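Local coordinates for ribosome biogenesis GTPase A (Thermotoga maritima, PDB 3CNL), which binds GTP, probably hydrolyses it, and is probably required for a late step in assembly of the 50S ribosomal subunit, at residues Arg29-Thr37 with Val235-Glu246. Numbering follows the deposited sequence.
Sequences RDARAPFAT and VAQGKAGRVSFE
R32 and E246 carry a buried polar contact between the loop after strand 24-30 of the GTPase sheet and the chain that leaves helix 224-236, each spending a charged group on the other segment's backbone. At the helix's C-terminal end, R32 NH1 donates to V235 O (2.9 Å) and NH2 to A236 O (2.8 Å). V235 O also accepts from G238 N on the opposite face of its plane. A bend at chi3 (-63°) turns the R32 guanidinium so that NE and NH2 grip the D30 carboxylate side-on, NH2 lying 2.8 Å from OD2, while NH1 and NH2 face the helix end. D30 OD1 also accepts from R32 N through its anti lone pair, closing an Asx turn. F245 CE2 sits over one guanidinium face, the two planes 51° apart. With an alanine here, the salt bridge to D30 and both donors to the helix-end carbonyls are likely to be lost, leaving D30 less firmly fixed. Nearby, F245 N reaches R32 O (2.7 Å). E246 OE1 takes F35 N (2.9 Å) and, almost straight at 172°, A36 N (3.0 Å) from opposite faces of the carboxylate plane. Arginine binding at a Schellman-capped helix end thus joins the circularly permuted G domain, where A31 lies close to V56 of the GTP site, to the C-terminal helices.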
loop_
_atom_site.group_PDB
_atom_site.type_symbol
_atom_site.label_atom_id
_atom_site.label_comp_id
_atom_site.label_asym_id
_atom_site.label_seq_id
_atom_site.Cartn_x
_atom_site.Cartn_y
_atom_site.Cartn_z
ATOM N N ARG A 29 -4.503 1.788 2.324
ATOM C CA ARG A 29 -4.131 1.620 0.928
ATOM C C ARG A 29 -2.936 2.512 0.645
ATOM O O ARG A 29 -2.673 3.431 1.410
ATOM C CB ARG A 29 -5.288 2.050 0.029
ATOM C CG ARG A 29 -6.632 1.315 0.281
ATOM C CD ARG A 29 -7.553 1.538 -0.895
ATOM N NE ARG A 29 -8.891 1.054 -0.616
ATOM C CZ ARG A 29 -9.898 1.054 -1.478
ATOM N NH1 ARG A 29 -9.731 1.509 -2.718
ATOM N NH2 ARG A 29 -11.079 0.581 -1.098
ATOM N N ASP A 30 -2.221 2.235 -0.439
ATOM C CA ASP A 30 -1.149 3.105 -0.932
ATOM C C ASP A 30 -1.840 4.069 -1.907
ATOM O O ASP A 30 -2.562 3.631 -2.795
ATOM C CB ASP A 30 -0.049 2.255 -1.617
ATOM C CG ASP A 30 1.216 3.053 -1.942
ATOM O OD1 ASP A 30 1.096 4.135 -2.533
ATOM O OD2 ASP A 30 2.346 2.593 -1.636
ATOM N N ALA A 31 -1.657 5.378 -1.711
ATOM C CA ALA A 31 -2.240 6.407 -2.586
ATOM C C ALA A 31 -1.728 6.330 -4.016
ATOM O O ALA A 31 -2.357 6.849 -4.947
ATOM C CB ALA A 31 -1.939 7.809 -2.017
ATOM N N ARG A 32 -0.576 5.700 -4.213
ATOM C CA ARG A 32 -0.017 5.582 -5.581
ATOM C C ARG A 32 -0.745 4.522 -6.418
ATOM O O ARG A 32 -0.686 4.509 -7.669
ATOM C CB ARG A 32 1.471 5.269 -5.506
ATOM C CG ARG A 32 2.286 6.333 -4.802
ATOM C CD ARG A 32 3.744 5.907 -4.557
ATOM N NE ARG A 32 3.829 4.734 -3.660
ATOM C CZ ARG A 32 4.938 4.015 -3.467
ATOM N NH1 ARG A 32 6.060 4.345 -4.107
ATOM N NH2 ARG A 32 4.944 2.964 -2.637
ATOM N N ALA A 33 -1.436 3.623 -5.727
ATOM C CA ALA A 33 -2.161 2.545 -6.399
ATOM C C ALA A 33 -3.403 2.180 -5.592
ATOM O O ALA A 33 -3.430 1.124 -4.982
ATOM C CB ALA A 33 -1.229 1.289 -6.538
ATOM N N PRO A 34 -4.416 3.069 -5.537
ATOM C CA PRO A 34 -5.600 2.794 -4.701
ATOM C C PRO A 34 -6.480 1.616 -5.068
ATOM O O PRO A 34 -7.113 1.059 -4.168
ATOM C CB PRO A 34 -6.397 4.115 -4.752
ATOM C CG PRO A 34 -5.367 5.125 -5.121
ATOM C CD PRO A 34 -4.477 4.425 -6.108
ATOM N N PHE A 35 -6.562 1.246 -6.350
ATOM C CA PHE A 35 -7.323 0.054 -6.708
ATOM C C PHE A 35 -6.494 -1.191 -6.389
ATOM O O PHE A 35 -6.974 -2.120 -5.731
ATOM C CB PHE A 35 -7.750 0.038 -8.183
ATOM C CG PHE A 35 -8.986 0.863 -8.501
ATOM C CD1 PHE A 35 -9.930 1.178 -7.525
ATOM C CD2 PHE A 35 -9.213 1.291 -9.803
ATOM C CE1 PHE A 35 -11.048 1.933 -7.838
ATOM C CE2 PHE A 35 -10.346 2.041 -10.135
ATOM C CZ PHE A 35 -11.257 2.355 -9.164
ATOM N N ALA A 36 -5.236 -1.194 -6.819
ATOM C CA ALA A 36 -4.394 -2.350 -6.627
ATOM C C ALA A 36 -4.336 -2.741 -5.170
ATOM O O ALA A 36 -4.397 -3.932 -4.863
ATOM C CB ALA A 36 -2.962 -2.112 -7.207
ATOM N N THR A 37 -4.240 -1.747 -4.273
ATOM C CA THR A 37 -4.069 -1.984 -2.830
ATOM C C THR A 37 -5.390 -1.964 -2.022
ATOM O O THR A 37 -5.372 -1.865 -0.796
ATOM C CB THR A 37 -3.053 -0.999 -2.182
ATOM O OG1 THR A 37 -3.493 0.353 -2.368
ATOM C CG2 THR A 37 -1.636 -1.191 -2.788
ATOM N N VAL A 235 11.718 1.879 -5.818
ATOM C CA VAL A 235 10.442 2.479 -6.272
ATOM C C VAL A 235 9.385 2.486 -5.147
ATOM O O VAL A 235 8.707 3.504 -4.913
ATOM C CB VAL A 235 9.869 1.768 -7.528
ATOM C CG1 VAL A 235 8.468 2.259 -7.819
ATOM C CG2 VAL A 235 10.765 2.031 -8.745
ATOM N N ALA A 236 9.256 1.350 -4.473
ATOM C CA ALA A 236 8.265 1.137 -3.413
ATOM C C ALA A 236 8.468 2.111 -2.243
ATOM O O ALA A 236 7.504 2.532 -1.595
ATOM C CB ALA A 236 8.367 -0.273 -2.924
ATOM N N GLN A 237 9.737 2.456 -2.006
ATOM C CA GLN A 237 10.174 3.384 -0.969
ATOM C C GLN A 237 10.085 4.855 -1.385
ATOM O O GLN A 237 10.316 5.741 -0.576
ATOM C CB GLN A 237 11.610 3.029 -0.547
ATOM C CG GLN A 237 11.718 1.647 0.115
ATOM C CD GLN A 237 13.140 1.179 0.356
ATOM O OE1 GLN A 237 14.073 1.636 -0.295
ATOM N NE2 GLN A 237 13.312 0.242 1.291
ATOM N N GLY A 238 9.712 5.126 -2.632
ATOM C CA GLY A 238 9.635 6.496 -3.108
ATOM C C GLY A 238 10.993 7.101 -3.450
ATOM O O GLY A 238 11.105 8.327 -3.597
ATOM N N LYS A 239 12.017 6.249 -3.597
ATOM C CA LYS A 239 13.393 6.709 -3.871
ATOM C C LYS A 239 13.657 6.925 -5.357
ATOM O O LYS A 239 14.756 7.332 -5.748
ATOM C CB LYS A 239 14.425 5.727 -3.298
ATOM C CG LYS A 239 14.583 5.798 -1.774
ATOM C CD LYS A 239 15.151 4.506 -1.215
ATOM C CE LYS A 239 15.082 4.479 0.318
ATOM N NZ LYS A 239 16.206 5.269 0.921
ATOM N N ALA A 240 12.638 6.677 -6.178
ATOM C CA ALA A 240 12.777 6.735 -7.627
ATOM C C ALA A 240 11.873 7.803 -8.243
ATOM O O ALA A 240 11.569 7.743 -9.437
ATOM C CB ALA A 240 12.498 5.355 -8.240
ATOM N N GLY A 241 11.470 8.775 -7.422
ATOM C CA GLY A 241 10.539 9.836 -7.798
ATOM C C GLY A 241 9.178 9.808 -7.103
ATOM O O GLY A 241 8.669 8.723 -6.798
ATOM N N ARG A 242 8.608 11.002 -6.860
ATOM C CA ARG A 242 7.194 11.198 -6.457
ATOM C C ARG A 242 6.312 10.818 -7.635
ATOM O O ARG A 242 6.096 11.611 -8.543
ATOM C CB ARG A 242 6.887 12.659 -6.111
ATOM C CG ARG A 242 6.583 12.998 -4.659
ATOM C CD ARG A 242 5.799 14.314 -4.553
ATOM N NE ARG A 242 5.968 14.958 -3.249
ATOM C CZ ARG A 242 5.046 15.011 -2.295
ATOM N NH1 ARG A 242 3.855 14.465 -2.472
ATOM N NH2 ARG A 242 5.328 15.601 -1.144
ATOM N N VAL A 243 5.801 9.600 -7.611
ATOM C CA VAL A 243 5.235 8.975 -8.792
ATOM C C VAL A 243 4.034 8.124 -8.335
ATOM O O VAL A 243 4.133 7.459 -7.327
ATOM C CB VAL A 243 6.345 8.110 -9.478
ATOM C CG1 VAL A 243 5.787 6.934 -10.185
ATOM C CG2 VAL A 243 7.159 8.963 -10.472
ATOM N N SER A 244 2.903 8.203 -9.043
ATOM C CA SER A 244 1.764 7.309 -8.822
ATOM C C SER A 244 1.633 6.294 -9.958
ATOM O O SER A 244 2.229 6.470 -11.018
ATOM C CB SER A 244 0.461 8.096 -8.652
ATOM O OG SER A 244 0.476 8.851 -7.458
ATOM N N PHE A 245 0.858 5.230 -9.744
ATOM C CA PHE A 245 0.863 4.102 -10.684
ATOM C C PHE A 245 -0.499 3.795 -11.273
ATOM O O PHE A 245 -0.602 2.931 -12.143
ATOM C CB PHE A 245 1.455 2.833 -10.034
ATOM C CG PHE A 245 2.732 3.080 -9.235
ATOM C CD1 PHE A 245 3.887 3.546 -9.860
ATOM C CD2 PHE A 245 2.779 2.798 -7.881
ATOM C CE1 PHE A 245 5.051 3.772 -9.136
ATOM C CE2 PHE A 245 3.937 3.008 -7.146
ATOM C CZ PHE A 245 5.075 3.508 -7.769
ATOM N N GLU A 246 -1.525 4.484 -10.767
ATOM C CA GLU A 246 -2.921 4.336 -11.209
ATOM C C GLU A 246 -3.610 5.687 -11.109
ATOM O O GLU A 246 -3.318 6.454 -10.188
ATOM C CB GLU A 246 -3.703 3.416 -10.272
ATOM C CG GLU A 246 -3.170 2.074 -10.103
ATOM C CD GLU A 246 -4.139 1.157 -9.452
ATOM O OE1 GLU A 246 -4.398 1.336 -8.242
ATOM O OE2 GLU A 246 -4.610 0.231 -10.148
HETATM O O HOH W 1 -1.799 9.246 -6.220
HETATM O O HOH W 2 6.779 6.992 -5.560
#